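Local coordinates for protein ORF48 (Lactococcus phage TP901-1, PDB 3UH8) that is a structural protein of the phage baseplate, the assembly used for host adhesion, with an immunoglobulin-like all-beta N-terminal domain, at residues I32-V37 against G77-V82. Numbering follows the deposited sequence. Where two conformers were deposited one is given.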
loop_
_atom_site.group_PDB
_atom_site.type_symbol
_atom_site.label_atom_id
_atom_site.label_comp_id
_atom_site.label_asym_id
_atom_site.label_seq_id
_atom_site.Cartn_x
_atom_site.Cartn_y
_atom_site.Cartn_z
ATOM N N ILE A 32 -3.365 6.763 -0.780
ATOM C CA ILE A 32 -1.984 6.516 -1.208
ATOM C C ILE A 32 -2.034 5.930 -2.629
ATOM O O ILE A 32 -2.557 4.830 -2.819
ATOM C CB ILE A 32 -1.188 5.611 -0.213
ATOM C CG1 ILE A 32 -1.009 6.302 1.164
ATOM C CG2 ILE A 32 0.179 5.196 -0.809
ATOM C CD1 ILE A 32 -0.484 5.386 2.319
ATOM N N VAL A 33 -1.536 6.684 -3.612
ATOM C CA VAL A 33 -1.493 6.262 -5.010
ATOM C C VAL A 33 -0.104 5.654 -5.203
ATOM O O VAL A 33 0.898 6.338 -4.995
ATOM C CB VAL A 33 -1.805 7.416 -6.003
ATOM C CG1 VAL A 33 -1.852 6.906 -7.442
ATOM C CG2 VAL A 33 -3.118 8.112 -5.644
ATOM N N ALA A 34 -0.042 4.354 -5.504
ATOM C CA ALA A 34 1.249 3.683 -5.639
ATOM C C ALA A 34 1.526 3.074 -7.006
ATOM O O ALA A 34 0.669 2.392 -7.567
ATOM C CB ALA A 34 1.424 2.640 -4.544
ATOM N N GLN A 35 2.741 3.322 -7.532
ATOM C CA GLN A 35 3.229 2.754 -8.790
ATOM C C GLN A 35 4.074 1.524 -8.413
ATOM O O GLN A 35 5.098 1.669 -7.744
ATOM C CB GLN A 35 4.053 3.796 -9.584
ATOM C CG GLN A 35 4.821 3.205 -10.766
ATOM C CD GLN A 35 4.124 3.417 -12.079
ATOM O OE1 GLN A 35 4.182 4.503 -12.665
ATOM N NE2 GLN A 35 3.487 2.375 -12.591
ATOM N N ILE A 36 3.603 0.314 -8.756
ATOM C CA ILE A 36 4.314 -0.926 -8.471
ATOM C C ILE A 36 5.430 -1.098 -9.504
ATOM O O ILE A 36 5.229 -0.907 -10.705
ATOM C CB ILE A 36 3.370 -2.144 -8.333
ATOM C CG1 ILE A 36 2.146 -1.832 -7.426
ATOM C CG2 ILE A 36 4.101 -3.382 -7.844
ATOM C CD1 ILE A 36 2.412 -1.205 -5.962
ATOM N N VAL A 37 6.617 -1.373 -8.988
ATOM C CA VAL A 37 7.830 -1.486 -9.774
ATOM C C VAL A 37 8.601 -2.771 -9.466
ATOM O O VAL A 37 8.633 -3.230 -8.325
ATOM C CB VAL A 37 8.646 -0.164 -9.654
ATOM C CG1 VAL A 37 10.115 -0.388 -9.321
ATOM C CG2 VAL A 37 8.491 0.693 -10.906
ATOM N N GLY A 77 0.394 -1.161 -13.535
ATOM C CA GLY A 77 1.033 -1.375 -12.244
ATOM C C GLY A 77 0.742 -0.314 -11.204
ATOM O O GLY A 77 1.617 0.004 -10.396
ATOM N N THR A 78 -0.485 0.243 -11.212
ATOM C CA THR A 78 -0.880 1.274 -10.250
ATOM C C THR A 78 -2.022 0.840 -9.349
ATOM O O THR A 78 -2.838 0.000 -9.732
ATOM C CB THR A 78 -1.191 2.617 -10.925
ATOM O OG1 THR A 78 -2.321 2.480 -11.784
ATOM C CG2 THR A 78 -0.007 3.197 -11.669
ATOM N N LEU A 79 -2.078 1.430 -8.148
ATOM C CA LEU A 79 -3.132 1.182 -7.170
ATOM C C LEU A 79 -3.454 2.437 -6.364
ATOM O O LEU A 79 -2.594 3.305 -6.189
ATOM C CB LEU A 79 -2.812 -0.024 -6.251
ATOM C CG LEU A 79 -1.592 0.051 -5.316
ATOM C CD1 LEU A 79 -1.942 0.724 -3.998
ATOM C CD2 LEU A 79 -1.070 -1.333 -5.019
ATOM N N LYS A 80 -4.683 2.507 -5.848
ATOM C CA LYS A 80 -5.145 3.603 -5.012
ATOM C C LYS A 80 -5.740 3.007 -3.739
ATOM O O LYS A 80 -6.770 2.333 -3.800
ATOM C CB LYS A 80 -6.164 4.478 -5.768
ATOM C CG LYS A 80 -6.648 5.692 -4.984
ATOM C CD LYS A 80 -7.685 6.475 -5.764
ATOM C CE LYS A 80 -8.252 7.610 -4.952
ATOM N NZ LYS A 80 -9.161 8.459 -5.760
ATOM N N TYR A 81 -5.064 3.215 -2.599
ATOM C CA TYR A 81 -5.538 2.724 -1.306
ATOM C C TYR A 81 -6.045 3.892 -0.459
ATOM O O TYR A 81 -5.289 4.825 -0.207
ATOM C CB TYR A 81 -4.446 1.914 -0.556
ATOM C CG TYR A 81 -4.747 1.738 0.920
ATOM C CD1 TYR A 81 -5.735 0.863 1.354
ATOM C CD2 TYR A 81 -4.086 2.506 1.878
ATOM C CE1 TYR A 81 -6.053 0.742 2.706
ATOM C CE2 TYR A 81 -4.393 2.390 3.234
ATOM C CZ TYR A 81 -5.385 1.515 3.641
ATOM O OH TYR A 81 -5.685 1.402 4.975
ATOM N N VAL A 82 -7.302 3.816 0.002
ATOM C CA VAL A 82 -7.902 4.846 0.860
ATOM C C VAL A 82 -7.556 4.499 2.309
ATOM O O VAL A 82 -7.918 3.417 2.779
ATOM C CB VAL A 82 -9.431 5.007 0.622
ATOM C CG1 VAL A 82 -10.044 6.030 1.583
ATOM C CG2 VAL A 82 -9.724 5.396 -0.826
#
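Ala34 and Leu79 form a hydrogen-bonded pair of an antiparallel ladder that joins strand 30-38 to strand 78-82 in the immunoglobulin-like fold of this domain. Their two backbone bonds run from Ala34 N to Leu79 O (2.8 Å) and back from Leu79 N to Ala34 O (3.0 Å). A matching pair links Ile32 with Tyr81, and one further bond, Ile36 N to Gly77 O at 2.6 Å, follows beyond the Gln35-Thr78 pair. Gly77 sits at positive phi (68°) and, with Thr78, forms a G1 beta bulge opposite Asp73 of strand 65-73.

The side chain of Leu79 carries the apolar part of the contact. From CB, chi1 of 64° sets Leu79 CG between the backbone N and the carbonyl carbon, where it lies 4.0 Å from Ala34 CB. Here the branches part: CD1 rests against that same methyl, whereas Leu79 CD2 reaches Ile36 CD1 at 3.6 Å, and the two side chains cross obliquely. Phe98 and Phe100 of strand 92-103 also pack against Leu79, on the face it shares with Ile32, Ala34 and Tyr81, so this side belongs to the domain core. Tyr81 stacks its ring with Phe52 there, and its hydroxyl is hydrogen-bonded to Glu67 and Ser84.

Val33, Gln35, Thr78 and Lys80 occupy the other, partly exposed face. CG of Gln35 is anti to its backbone N (chi1 169°), but the chain then bends at chi2, and the amide NE2 ends 3.7 Å from the Thr78 methyl CG2.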